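RNA polymerase ECF-subfamily sigma factor (PDB 6DXO) acts as an ECF sigma factor that directs RNA polymerase to specific promoters, probably in aerial mycelium formation, and is usually held inactive by an anti-sigma factor until released. Local coordinates at residues A9-A12 against E13-G16; G16-Y19 against D20-D24; E105-T108 against L109-Q113; Q135-A138 against V139-L142. One frame throughout, in Å; residues are numbered along the deposited sequence.

Interaction 1 (A9-A12 against E13-G16); sequences AGEA and EAFG
Glu11 and Ala12 meet Ala14, Phe15 and Gly16 where the chain leaves a loop and winds into helix 12-31, with Glu11 at the N-cap position. The hydrogen bonds run from backbone to backbone. Gly16 N donates to Ala12 O at 3.1 Å and 155°, in the plane of that carbonyl, and this is the first bond here with true alpha-helical spacing. Beside it the first turn also has two weak bonds that span three residues. Ala14 N reaches Glu11 O at 3.1 Å but bends to 129°, and Phe15 N reaches the same Ala12 O that Gly16 uses, also at 3.1 Å.

Apolar contact adds a small patch. The CG methylene of Glu11 lies 3.8 Å from Ala14 CB, which also stands 3.4 Å from Glu11 O. With CG turned anti to the backbone N (chi1 170°), the glutamate brings its aliphatic part beside the turn, and the bend further out at chi2 carries the carboxylate elsewhere, where it forms a long, weak ion pair with Arg6. The single methyl of Ala14 lies close against Glu11 O and CG, where the chain enters the helix, and Gly16 joins through backbone atoms alone.

Several side chains of this turn face the second chain of the complex: Glu13 forms a salt bridge with Arg67 of that chain, Ala12 packs on its Glu75 and Phe15 on its Leu70. The contact within the turn thus rests mainly on main-chain bonds, while Ala12, Glu13 and Phe15 meet the partner chain, with Glu13 adding a charged link.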
ATOM      1  N   ALA A   9      -1.683 -19.776  -0.587  1.00 34.83           N
ATOM      2  CA  ALA A   9      -1.085 -20.796  -1.459  1.00 35.48           C
ATOM      3  C   ALA A   9       0.280 -20.348  -1.988  1.00 37.13           C
ATOM      4  O   ALA A   9       0.842 -20.967  -2.889  1.00 41.24           O
ATOM      5  CB  ALA A   9      -1.999 -21.103  -2.622  1.00 31.58           C
ATOM      6  N   GLY A  10       0.805 -19.261  -1.441  1.00 36.79           N
ATOM      7  CA  GLY A  10       2.123 -18.806  -1.839  1.00 44.93           C
ATOM      8  C   GLY A  10       2.213 -18.258  -3.254  1.00 44.01           C
ATOM      9  O   GLY A  10       3.312 -18.047  -3.759  1.00 50.59           O
ATOM     10  N   GLU A  11       1.071 -18.046  -3.903  1.00 41.55           N
ATOM     11  CA  GLU A  11       1.049 -17.242  -5.124  1.00 34.36           C
ATOM     12  C   GLU A  11       1.392 -15.829  -4.712  1.00 31.19           C
ATOM     13  O   GLU A  11       0.550 -15.117  -4.157  1.00 33.65           O
ATOM     14  CB  GLU A  11      -0.328 -17.267  -5.788  1.00 32.22           C
ATOM     15  CG  GLU A  11      -0.459 -16.264  -6.930  1.00 47.63           C
ATOM     16  CD  GLU A  11      -1.188 -16.825  -8.132  1.00 53.56           C
ATOM     17  OE1 GLU A  11      -1.955 -17.797  -7.969  1.00 56.06           O
ATOM     18  OE2 GLU A  11      -0.987 -16.298  -9.247  1.00 50.64           O
ATOM     19  N   ALA A  12       2.638 -15.440  -4.966  1.00 33.58           N
ATOM     20  CA  ALA A  12       3.167 -14.173  -4.487  1.00 35.45           C
ATOM     21  C   ALA A  12       2.401 -12.994  -5.067  1.00 34.10           C
ATOM     22  O   ALA A  12       2.179 -12.008  -4.376  1.00 28.03           O
ATOM     23  CB  ALA A  12       4.652 -14.055  -4.810  1.00 33.98           C
ATOM     24  N   GLU A  13       2.001 -13.101  -6.332  1.00 34.23           N
ATOM     25  CA  GLU A  13       1.288 -12.020  -7.007  1.00 32.68           C
ATOM     26  C   GLU A  13      -0.099 -11.769  -6.406  1.00 31.25           C
ATOM     27  O   GLU A  13      -0.600 -10.645  -6.440  1.00 29.96           O
ATOM     28  CB  GLU A  13       1.186 -12.282  -8.513  1.00 29.58           C
ATOM     29  CG  GLU A  13       0.227 -11.344  -9.239  1.00 30.82           C
ATOM     30  CD  GLU A  13       0.683  -9.887  -9.222  1.00 33.97           C
ATOM     31  OE1 GLU A  13       1.876  -9.629  -8.957  1.00 35.28           O
ATOM     32  OE2 GLU A  13      -0.160  -9.001  -9.470  1.00 31.22           O
ATOM     33  N   ALA A  14      -0.718 -12.810  -5.851  1.00 23.05           N
ATOM     34  CA  ALA A  14      -1.981 -12.628  -5.164  1.00 21.66           C
ATOM     35  C   ALA A  14      -1.792 -11.692  -3.973  1.00 21.48           C
ATOM     36  O   ALA A  14      -2.643 -10.842  -3.716  1.00 21.74           O
ATOM     37  CB  ALA A  14      -2.593 -13.980  -4.708  1.00 26.92           C
ATOM     38  N   PHE A  15      -0.673 -11.820  -3.265  1.00 18.60           N
ATOM     39  CA  PHE A  15      -0.434 -10.910  -2.138  1.00 17.72           C
ATOM     40  C   PHE A  15      -0.153  -9.497  -2.673  1.00 20.34           C
ATOM     41  O   PHE A  15      -0.531  -8.504  -2.079  1.00 20.54           O
ATOM     42  CB  PHE A  15       0.717 -11.369  -1.243  1.00 24.69           C
ATOM     43  CG  PHE A  15       0.740 -10.667   0.083  1.00 22.79           C
ATOM     44  CD1 PHE A  15       0.009 -11.161   1.154  1.00 26.69           C
ATOM     45  CD2 PHE A  15       1.459  -9.487   0.252  1.00 23.47           C
ATOM     46  CE1 PHE A  15       0.015 -10.500   2.388  1.00 26.19           C
ATOM     47  CE2 PHE A  15       1.458  -8.815   1.479  1.00 24.89           C
ATOM     48  CZ  PHE A  15       0.731  -9.320   2.533  1.00 25.98           C
ATOM     49  N   GLY A  16       0.493  -9.414  -3.821  1.00 19.57           N
ATOM     50  CA  GLY A  16       0.663  -8.108  -4.458  1.00 16.85           C
ATOM     51  C   GLY A  16      -0.675  -7.444  -4.735  1.00 17.98           C
ATOM     52  O   GLY A  16      -0.861  -6.231  -4.524  1.00 18.80           O
TER

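Interaction 2 (G16-Y19 against D20-D24); sequences GRLY and DQYSD
Two turns of helix 12-31 of sigma-70 region 2 meet here, where side chains three and four residues apart pair along an amphipathic helix. The backbone carries the usual ladder: Asp20 N to Gly16 O at 2.9 Å, then Gln21 N to Arg17 O, Tyr22 N to Leu18 O and Ser23 N to Tyr19 O.

On the polar side Arg17 and Asp20 form a salt bridge. The arginine grips side-on, with NE 3.2 Å and NH2 3.1 Å from the same oxygen, Asp20 OD2. That oxygen lies almost in the guanidinium plane and receives NE through its anti lone pair, although the guanidinium and carboxylate planes are turned 47° apart. Bends at chi2 and chi3 fold the long arginine chain back to reach so near a neighbour. The other oxygen, Asp20 OD1, pairs with Arg67 of the second chain of the complex, so the carboxylate links two arginines, one from each protein, and its negative charge is probably well stabilised.

The apolar residues pack against helices 65-79 and 37-53 and, at Tyr19, on the second chain. Leu18 and Tyr22 lie side by side, pointing the same way, with Leu18 CD2 4.0 Å from Tyr22 CE1; both also pack on Phe65 of helix 65-79. Tyr19 stacks edge-to-face with Phe48 of helix 37-53, and its hydroxyl hydrogen-bonds Gln66 of the second chain.

Ser23 OG separately makes a weak bond to the backbone Tyr19 O. Small enough to lie against the ring, Ser23 makes a CH-pi contact over one face, its CB 3.5 Å from the Tyr19 ring centroid and 17° off the normal.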
ATOM      1  N   GLY A  16       0.493  -9.414  -3.821  1.00 19.57           N
ATOM      2  CA  GLY A  16       0.663  -8.108  -4.458  1.00 16.85           C
ATOM      3  C   GLY A  16      -0.675  -7.444  -4.735  1.00 17.98           C
ATOM      4  O   GLY A  16      -0.861  -6.231  -4.524  1.00 18.80           O
ATOM      5  N   ARG A  17      -1.624  -8.233  -5.218  1.00 15.62           N
ATOM      6  CA  ARG A  17      -2.973  -7.755  -5.458  1.00 14.33           C
ATOM      7  C   ARG A  17      -3.679  -7.326  -4.161  1.00 17.47           C
ATOM      8  O   ARG A  17      -4.491  -6.394  -4.166  1.00 19.47           O
ATOM      9  CB  ARG A  17      -3.800  -8.849  -6.134  1.00 22.73           C
ATOM     10  CG  ARG A  17      -3.203  -9.350  -7.438  1.00 36.48           C
ATOM     11  CD  ARG A  17      -3.919  -8.738  -8.626  1.00 44.50           C
ATOM     12  NE  ARG A  17      -3.998  -7.289  -8.515  1.00 39.88           N
ATOM     13  CZ  ARG A  17      -5.116  -6.588  -8.659  1.00 41.51           C
ATOM     14  NH1 ARG A  17      -6.259  -7.204  -8.927  1.00 45.15           N
ATOM     15  NH2 ARG A  17      -5.091  -5.268  -8.539  1.00 34.94           N
ATOM     16  N   LEU A  18      -3.407  -8.017  -3.060  1.00 20.48           N
ATOM     17  CA  LEU A  18      -3.998  -7.601  -1.787  1.00 17.34           C
ATOM     18  C   LEU A  18      -3.461  -6.206  -1.436  1.00 15.08           C
ATOM     19  O   LEU A  18      -4.217  -5.337  -1.007  1.00 16.92           O
ATOM     20  CB  LEU A  18      -3.723  -8.608  -0.662  1.00 15.65           C
ATOM     21  CG  LEU A  18      -4.512  -9.927  -0.757  1.00 18.63           C
ATOM     22  CD1 LEU A  18      -4.072 -10.914   0.321  1.00 20.32           C
ATOM     23  CD2 LEU A  18      -6.002  -9.654  -0.693  1.00 18.74           C
ATOM     24  N   TYR A  19      -2.165  -6.000  -1.623  1.00 17.52           N
ATOM     25  CA  TYR A  19      -1.582  -4.668  -1.463  1.00 19.46           C
ATOM     26  C   TYR A  19      -2.267  -3.630  -2.348  1.00 18.57           C
ATOM     27  O   TYR A  19      -2.657  -2.560  -1.880  1.00 15.34           O
ATOM     28  CB  TYR A  19      -0.073  -4.693  -1.697  1.00 16.29           C
ATOM     29  CG  TYR A  19       0.551  -3.313  -1.580  1.00 15.46           C
ATOM     30  CD1 TYR A  19       0.929  -2.809  -0.342  1.00 15.47           C
ATOM     31  CD2 TYR A  19       0.725  -2.516  -2.702  1.00 16.90           C
ATOM     32  CE1 TYR A  19       1.485  -1.532  -0.218  1.00 15.98           C
ATOM     33  CE2 TYR A  19       1.283  -1.240  -2.596  1.00 17.17           C
ATOM     34  CZ  TYR A  19       1.666  -0.761  -1.355  1.00 16.02           C
ATOM     35  OH  TYR A  19       2.209   0.498  -1.251  1.00 18.50           O
ATOM     36  N   ASP A  20      -2.431  -3.936  -3.636  1.00 15.82           N
ATOM     37  CA  ASP A  20      -3.185  -3.039  -4.504  1.00 18.41           C
ATOM     38  C   ASP A  20      -4.555  -2.648  -3.945  1.00 15.69           C
ATOM     39  O   ASP A  20      -4.944  -1.481  -3.970  1.00 22.71           O
ATOM     40  CB  ASP A  20      -3.398  -3.674  -5.880  1.00 20.55           C
ATOM     41  CG  ASP A  20      -2.114  -3.976  -6.595  1.00 19.08           C
ATOM     42  OD1 ASP A  20      -1.062  -3.370  -6.289  1.00 17.32           O
ATOM     43  OD2 ASP A  20      -2.170  -4.838  -7.512  1.00 20.19           O
ATOM     44  N   GLN A  21      -5.287  -3.622  -3.416  1.00 15.21           N
ATOM     45  CA  GLN A  21      -6.661  -3.413  -2.998  1.00 15.67           C
ATOM     46  C   GLN A  21      -6.758  -2.605  -1.685  1.00 19.84           C
ATOM     47  O   GLN A  21      -7.654  -1.778  -1.518  1.00 22.22           O
ATOM     48  CB  GLN A  21      -7.332  -4.782  -2.796  1.00 20.54           C
ATOM     49  CG  GLN A  21      -8.735  -4.766  -2.208  1.00 30.56           C
ATOM     50  CD  GLN A  21      -9.371  -6.157  -2.208  1.00 34.98           C
ATOM     51  OE1 GLN A  21      -8.813  -7.110  -2.755  1.00 32.95           O
ATOM     52  NE2 GLN A  21     -10.545  -6.273  -1.591  1.00 41.01           N
ATOM     53  N   TYR A  22      -5.823  -2.847  -0.779  1.00 15.34           N
ATOM     54  CA  TYR A  22      -5.955  -2.346   0.597  1.00 14.22           C
ATOM     55  C   TYR A  22      -4.947  -1.275   1.005  1.00 18.52           C
ATOM     56  O   TYR A  22      -5.097  -0.668   2.080  1.00 15.25           O
ATOM     57  CB  TYR A  22      -5.840  -3.505   1.593  1.00 15.34           C
ATOM     58  CG  TYR A  22      -7.008  -4.435   1.581  1.00 17.02           C
ATOM     59  CD1 TYR A  22      -6.911  -5.681   0.975  1.00 19.42           C
ATOM     60  CD2 TYR A  22      -8.212  -4.085   2.191  1.00 22.37           C
ATOM     61  CE1 TYR A  22      -7.993  -6.574   0.976  1.00 24.73           C
ATOM     62  CE2 TYR A  22      -9.308  -4.989   2.201  1.00 22.64           C
ATOM     63  CZ  TYR A  22      -9.182  -6.217   1.582  1.00 28.59           C
ATOM     64  OH  TYR A  22     -10.240  -7.114   1.582  1.00 27.35           O
ATOM     65  N   SER A  23      -3.914  -1.043   0.200  1.00 15.31           N
ATOM     66  CA  SER A  23      -2.829  -0.175   0.683  1.00 19.43           C
ATOM     67  C   SER A  23      -3.277   1.244   0.988  1.00 17.02           C
ATOM     68  O   SER A  23      -2.851   1.816   2.000  1.00 15.41           O
ATOM     69  CB  SER A  23      -1.621  -0.169  -0.263  1.00 20.04           C
ATOM     70  OG  SER A  23      -1.997   0.305  -1.533  1.00 21.48           O
ATOM     71  N   ASP A  24      -4.145   1.814   0.152  1.00 17.68           N
ATOM     72  CA  ASP A  24      -4.537   3.220   0.356  1.00 20.54           C
ATOM     73  C   ASP A  24      -5.375   3.373   1.624  1.00 18.59           C
ATOM     74  O   ASP A  24      -5.275   4.368   2.345  1.00 16.85           O
ATOM     75  CB  ASP A  24      -5.311   3.766  -0.845  1.00 21.55           C
ATOM     76  CG  ASP A  24      -4.416   4.043  -2.054  1.00 34.50           C
ATOM     77  OD1 ASP A  24      -3.222   4.379  -1.876  1.00 40.33           O
ATOM     78  OD2 ASP A  24      -4.921   3.949  -3.189  1.00 40.44           O
TER

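Interaction 3 (E105-T108 against L109-Q113); sequences ECVT and LRFLQ
Glu105 and Leu109 lie side by side on helix 101-112, pointing the same way, with Glu105 CG 3.6 Å from Leu109 CD1. The glutamate, extended with CG anti to its own N (chi1 180°), offers its CG methylene to the leucine, and between the same two residues Leu109 N bonds almost straight to Glu105 O at 2.9 Å and 172°. Next, Cys106 O accepts Arg110 N, and the arginine's CB and CG both rest near that oxygen before the chain bends away and NH1 hydrogen-bonds Leu115 O.

From Val107 on, the helix changes. Val107 O takes Phe111 N at 2.9 Å but also, weakly, Leu112 N at 3.4 Å, five residues ahead. Beside it Val107 CB touches Phe111 CD1 at 4.1 Å, a beta-branched side chain against an aromatic. Thr108 completes the widening into a pi-type turn: its O holds Gln113 N at 2.8 Å and Leu112 N only weakly. Its methyl CG2 meets Leu112 CD1 at 4.2 Å, whereas its OG1 turns back to bond with Gln104 O, a common way for threonine to satisfy its hydroxyl inside a helix.

Within the region 4 bundle, Glu105 and Leu109 pack on Met124 of helix 117-124, Cys106 lies on Leu134 of helix 128-144, and the Thr108–Leu112 side touches Glu61 and Val65 of the second chain of the complex.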
ATOM      1  N   GLU A 105      13.324   7.739  -6.421  1.00 23.36           N
ATOM      2  CA  GLU A 105      12.428   7.813  -7.562  1.00 28.92           C
ATOM      3  C   GLU A 105      13.125   7.420  -8.864  1.00 23.82           C
ATOM      4  O   GLU A 105      12.528   6.759  -9.714  1.00 21.49           O
ATOM      5  CB  GLU A 105      11.854   9.220  -7.702  1.00 28.33           C
ATOM      6  CG  GLU A 105      10.918   9.368  -8.884  1.00 34.99           C
ATOM      7  CD  GLU A 105      10.164  10.677  -8.861  1.00 46.90           C
ATOM      8  OE1 GLU A 105      10.555  11.568  -8.072  1.00 53.42           O
ATOM      9  OE2 GLU A 105       9.180  10.810  -9.623  1.00 47.37           O
ATOM     10  N   CYS A 106      14.381   7.838  -9.029  1.00 21.03           N
ATOM     11  CA  CYS A 106      15.112   7.510 -10.252  1.00 22.06           C
ATOM     12  C   CYS A 106      15.277   5.994 -10.406  1.00 21.99           C
ATOM     13  O   CYS A 106      14.939   5.425 -11.443  1.00 21.23           O
ATOM     14  CB  CYS A 106      16.477   8.210 -10.291  1.00 26.92           C
ATOM     15  SG  CYS A 106      17.320   8.104 -11.899  1.00 28.29           S
ATOM     16  N   VAL A 107      15.783   5.330  -9.372  1.00 21.42           N
ATOM     17  CA  VAL A 107      15.969   3.879  -9.452  1.00 23.22           C
ATOM     18  C   VAL A 107      14.639   3.130  -9.604  1.00 22.34           C
ATOM     19  O   VAL A 107      14.567   2.116 -10.285  1.00 22.93           O
ATOM     20  CB  VAL A 107      16.763   3.296  -8.250  1.00 31.87           C
ATOM     21  CG1 VAL A 107      18.171   3.872  -8.194  1.00 25.37           C
ATOM     22  CG2 VAL A 107      16.022   3.509  -6.945  1.00 34.98           C
ATOM     23  N   THR A 108      13.588   3.631  -8.968  1.00 17.09           N
ATOM     24  CA  THR A 108      12.278   2.981  -9.047  1.00 17.71           C
ATOM     25  C   THR A 108      11.722   3.061 -10.469  1.00 18.29           C
ATOM     26  O   THR A 108      11.348   2.057 -11.064  1.00 16.18           O
ATOM     27  CB  THR A 108      11.299   3.622  -8.071  1.00 16.41           C
ATOM     28  OG1 THR A 108      11.831   3.503  -6.741  1.00 21.56           O
ATOM     29  CG2 THR A 108       9.940   2.915  -8.129  1.00 20.58           C
ATOM     30  N   LEU A 109      11.711   4.260 -11.028  1.00 16.18           N
ATOM     31  CA  LEU A 109      11.249   4.425 -12.406  1.00 14.00           C
ATOM     32  C   LEU A 109      12.111   3.657 -13.413  1.00 16.85           C
ATOM     33  O   LEU A 109      11.577   2.984 -14.287  1.00 17.86           O
ATOM     34  CB  LEU A 109      11.208   5.903 -12.773  1.00 17.37           C
ATOM     35  CG  LEU A 109      10.188   6.816 -12.085  1.00 17.76           C
ATOM     36  CD1 LEU A 109      10.605   8.259 -12.312  1.00 18.24           C
ATOM     37  CD2 LEU A 109       8.794   6.574 -12.603  1.00 20.43           C
ATOM     38  N   ARG A 110      13.435   3.775 -13.303  1.00 18.07           N
ATOM     39  CA  ARG A 110      14.332   3.148 -14.290  1.00 17.78           C
ATOM     40  C   ARG A 110      14.353   1.625 -14.216  1.00 25.11           C
ATOM     41  O   ARG A 110      14.314   0.935 -15.245  1.00 22.03           O
ATOM     42  CB  ARG A 110      15.769   3.663 -14.135  1.00 21.42           C
ATOM     43  CG  ARG A 110      15.976   5.101 -14.561  1.00 17.24           C
ATOM     44  CD  ARG A 110      16.138   5.232 -16.076  1.00 21.41           C
ATOM     45  NE  ARG A 110      17.402   4.660 -16.525  1.00 24.88           N
ATOM     46  CZ  ARG A 110      17.519   3.625 -17.350  1.00 31.94           C
ATOM     47  NH1 ARG A 110      16.442   3.031 -17.848  1.00 33.02           N
ATOM     48  NH2 ARG A 110      18.721   3.186 -17.684  1.00 36.87           N
ATOM     49  N   PHE A 111      14.427   1.094 -13.001  1.00 23.27           N
ATOM     50  CA  PHE A 111      14.743  -0.320 -12.860  1.00 21.98           C
ATOM     51  C   PHE A 111      13.574  -1.151 -12.350  1.00 27.63           C
ATOM     52  O   PHE A 111      13.390  -2.281 -12.779  1.00 33.05           O
ATOM     53  CB  PHE A 111      15.994  -0.496 -12.001  1.00 23.10           C
ATOM     54  CG  PHE A 111      17.170   0.300 -12.500  1.00 24.00           C
ATOM     55  CD1 PHE A 111      17.770   1.261 -11.695  1.00 30.32           C
ATOM     56  CD2 PHE A 111      17.643   0.122 -13.793  1.00 26.46           C
ATOM     57  CE1 PHE A 111      18.845   2.010 -12.160  1.00 32.80           C
ATOM     58  CE2 PHE A 111      18.720   0.873 -14.266  1.00 34.09           C
ATOM     59  CZ  PHE A 111      19.318   1.815 -13.448  1.00 32.16           C
ATOM     60  N   LEU A 112      12.766  -0.579 -11.466  1.00 21.47           N
ATOM     61  CA  LEU A 112      11.567  -1.285 -11.005  1.00 23.16           C
ATOM     62  C   LEU A 112      10.392  -1.148 -11.981  1.00 30.11           C
ATOM     63  O   LEU A 112       9.575  -2.050 -12.096  1.00 36.06           O
ATOM     64  CB  LEU A 112      11.177  -0.834  -9.596  1.00 22.71           C
ATOM     65  CG  LEU A 112      12.199  -1.199  -8.515  1.00 26.44           C
ATOM     66  CD1 LEU A 112      11.755  -0.694  -7.152  1.00 28.68           C
ATOM     67  CD2 LEU A 112      12.436  -2.709  -8.474  1.00 32.42           C
ATOM     68  N   GLN A 113      10.318  -0.030 -12.704  1.00 19.62           N
ATOM     69  CA  GLN A 113       9.236   0.159 -13.664  1.00 17.50           C
ATOM     70  C   GLN A 113       9.712  -0.092 -15.100  1.00 21.00           C
ATOM     71  O   GLN A 113       8.909  -0.245 -16.021  1.00 22.71           O
ATOM     72  CB  GLN A 113       8.698   1.582 -13.548  1.00 21.88           C
ATOM     73  CG  GLN A 113       8.004   1.837 -12.230  1.00 24.81           C
ATOM     74  CD  GLN A 113       6.546   1.543 -12.302  1.00 25.35           C
ATOM     75  OE1 GLN A 113       6.135   0.385 -12.387  1.00 33.82           O
ATOM     76  NE2 GLN A 113       5.739   2.595 -12.277  1.00 31.76           N
TER

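Interaction 4 (Q135-A138 against V139-L142)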
ATOM      1  N   GLN A 135      21.087   8.485 -11.900  1.00 27.37           N
ATOM      2  CA  GLN A 135      21.033   7.040 -11.779  1.00 24.02           C
ATOM      3  C   GLN A 135      22.391   6.495 -11.370  1.00 25.09           C
ATOM      4  O   GLN A 135      22.479   5.475 -10.693  1.00 28.96           O
ATOM      5  CB  GLN A 135      20.569   6.394 -13.085  1.00 24.09           C
ATOM      6  CG  GLN A 135      21.594   6.419 -14.211  1.00 30.92           C
ATOM      7  CD  GLN A 135      21.041   5.806 -15.472  1.00 31.54           C
ATOM      8  OE1 GLN A 135      19.896   5.349 -15.499  1.00 30.11           O
ATOM      9  NE2 GLN A 135      21.846   5.781 -16.524  1.00 29.04           N
ATOM     10  N   TYR A 136      23.453   7.189 -11.777  1.00 31.71           N
ATOM     11  CA  TYR A 136      24.786   6.777 -11.380  1.00 31.30           C
ATOM     12  C   TYR A 136      24.987   6.990  -9.882  1.00 28.34           C
ATOM     13  O   TYR A 136      25.470   6.101  -9.177  1.00 34.55           O
ATOM     14  CB  TYR A 136      25.868   7.503 -12.197  1.00 29.98           C
ATOM     15  CG  TYR A 136      27.254   7.233 -11.667  1.00 36.55           C
ATOM     16  CD1 TYR A 136      27.822   5.969 -11.774  1.00 34.33           C
ATOM     17  CD2 TYR A 136      27.984   8.231 -11.033  1.00 38.82           C
ATOM     18  CE1 TYR A 136      29.079   5.706 -11.275  1.00 41.48           C
ATOM     19  CE2 TYR A 136      29.249   7.976 -10.531  1.00 41.96           C
ATOM     20  CZ  TYR A 136      29.790   6.713 -10.657  1.00 45.24           C
ATOM     21  OH  TYR A 136      31.043   6.448 -10.158  1.00 46.53           O
ATOM     22  N   ARG A 137      24.602   8.165  -9.393  1.00 25.04           N
ATOM     23  CA  ARG A 137      24.787   8.500  -7.987  1.00 28.33           C
ATOM     24  C   ARG A 137      23.900   7.625  -7.116  1.00 31.06           C
ATOM     25  O   ARG A 137      24.253   7.297  -5.984  1.00 32.96           O
ATOM     26  CB  ARG A 137      24.482   9.981  -7.737  1.00 33.73           C
ATOM     27  CG  ARG A 137      25.508  10.936  -8.340  1.00 44.32           C
ATOM     28  CD  ARG A 137      25.051  12.386  -8.248  1.00 53.78           C
ATOM     29  NE  ARG A 137      26.076  13.320  -8.717  1.00 62.37           N
ATOM     30  CZ  ARG A 137      25.864  14.614  -8.948  1.00 66.62           C
ATOM     31  NH1 ARG A 137      24.660  15.140  -8.765  1.00 67.81           N
ATOM     32  NH2 ARG A 137      26.857  15.384  -9.371  1.00 68.48           N
ATOM     33  N   ALA A 138      22.752   7.235  -7.659  1.00 32.04           N
ATOM     34  CA  ALA A 138      21.797   6.422  -6.910  1.00 30.07           C
ATOM     35  C   ALA A 138      22.294   4.998  -6.710  1.00 27.33           C
ATOM     36  O   ALA A 138      22.229   4.459  -5.600  1.00 32.49           O
ATOM     37  CB  ALA A 138      20.428   6.433  -7.591  1.00 30.15           C
ATOM     38  N   VAL A 139      22.788   4.383  -7.779  1.00 29.72           N
ATOM     39  CA  VAL A 139      23.284   3.017  -7.685  1.00 34.61           C
ATOM     40  C   VAL A 139      24.590   2.956  -6.887  1.00 36.74           C
ATOM     41  O   VAL A 139      24.869   1.962  -6.214  1.00 37.13           O
ATOM     42  CB  VAL A 139      23.477   2.377  -9.075  1.00 33.52           C
ATOM     43  CG1 VAL A 139      23.942   0.941  -8.930  1.00 37.41           C
ATOM     44  CG2 VAL A 139      22.178   2.440  -9.876  1.00 30.83           C
ATOM     45  N   ARG A 140      25.386   4.021  -6.958  1.00 38.87           N
ATOM     46  CA  ARG A 140      26.627   4.082  -6.190  1.00 31.83           C
ATOM     47  C   ARG A 140      26.325   4.125  -4.694  1.00 36.80           C
ATOM     48  O   ARG A 140      27.026   3.503  -3.890  1.00 39.69           O
ATOM     49  CB  ARG A 140      27.500   5.276  -6.618  1.00 33.70           C
ATOM     50  CG  ARG A 140      27.531   6.413  -5.614  1.00 48.66           C
ATOM     51  CD  ARG A 140      28.892   7.103  -5.583  1.00 60.27           C
ATOM     52  NE  ARG A 140      29.142   7.910  -6.772  1.00 69.88           N
ATOM     53  CZ  ARG A 140      28.871   9.209  -6.866  1.00 79.18           C
ATOM     54  NH1 ARG A 140      28.337   9.854  -5.838  1.00 79.69           N
ATOM     55  NH2 ARG A 140      29.133   9.865  -7.988  1.00 84.97           N
ATOM     56  N   THR A 141      25.257   4.830  -4.332  1.00 37.07           N
ATOM     57  CA  THR A 141      24.822   4.902  -2.940  1.00 39.98           C
ATOM     58  C   THR A 141      24.293   3.565  -2.427  1.00 42.80           C
ATOM     59  O   THR A 141      24.519   3.206  -1.269  1.00 45.25           O
ATOM     60  CB  THR A 141      23.753   5.974  -2.737  1.00 40.29           C
ATOM     61  OG1 THR A 141      24.307   7.260  -3.028  1.00 44.59           O
ATOM     62  CG2 THR A 141      23.242   5.955  -1.297  1.00 38.55           C
ATOM     63  N   LEU A 142      23.587   2.828  -3.278  1.00 42.29           N
ATOM     64  CA  LEU A 142      23.157   1.483  -2.912  1.00 42.81           C
ATOM     65  C   LEU A 142      24.379   0.610  -2.673  1.00 44.92           C
ATOM     66  O   LEU A 142      24.373  -0.271  -1.811  1.00 43.10           O
ATOM     67  CB  LEU A 142      22.301   0.855  -4.012  1.00 43.80           C
ATOM     68  CG  LEU A 142      20.864   1.333  -4.196  1.00 41.67           C
ATOM     69  CD1 LEU A 142      20.247   0.613  -5.380  1.00 39.86           C
ATOM     70  CD2 LEU A 142      20.042   1.091  -2.941  1.00 38.56           C
TER
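Four regular alpha-helical bonds tie 135-138 to 139-142 along helix 128-144, from Val139 N to Gln135 O at 3.1 Å through to Leu142 N to Ala138 O at the same length. Following helix 117-124 across a short turn in sigma-70 region 4, this helix is consistent with the recognition helix of a helix-turn-helix, and no other protein chain of the complex touches these residues.

The exposed side carries Tyr136, Arg137 and Arg140. Arg140 leaves the backbone at an unusual chi1 of 107° and bends twice, bringing NH2 to a close, possibly strained 3.2 Å from Tyr136 CE2. That carbon lies at the guanidinium edge, and ring and guanidinium planes stand 83° apart. One face of the same guanidinium lies over Arg137 CA, and the Arg137 side chain runs alongside on the surface with CG 3.8 Å from Arg140 NH2.

Toward the bundle, the small Ala138 and the branched Leu142 pack inward, Leu142 against Ala95 of helix 89-98. Thr141 binds back to the helix: Arg137 O accepts both Thr141 N at 3.1 Å and Thr141 OG1 at 3.0 Å, from opposite faces of its carbonyl plane.

Interactions 1 and 2 follow each other on helix 12-31, share Gly16 and have centres about 11 Å apart; both turn side chains to the second chain of the complex. Interactions 3 and 4 come much later, on helices 101-112 and 128-144 of region 4, with centres about 12 Å apart. These two touch directly: Arg110 NE is 2.8 Å from Gln135 OE1, probably a hydrogen bond, and Val107 CG1 packs 3.5 Å from Ala138 CB. Interactions 2 and 4 lie about 29 Å apart between centres, on opposite sides of the chain's middle. The partner chain thus reaches both sigma regions, touching interactions 1, 2 and 3 but not the segments of interaction 4.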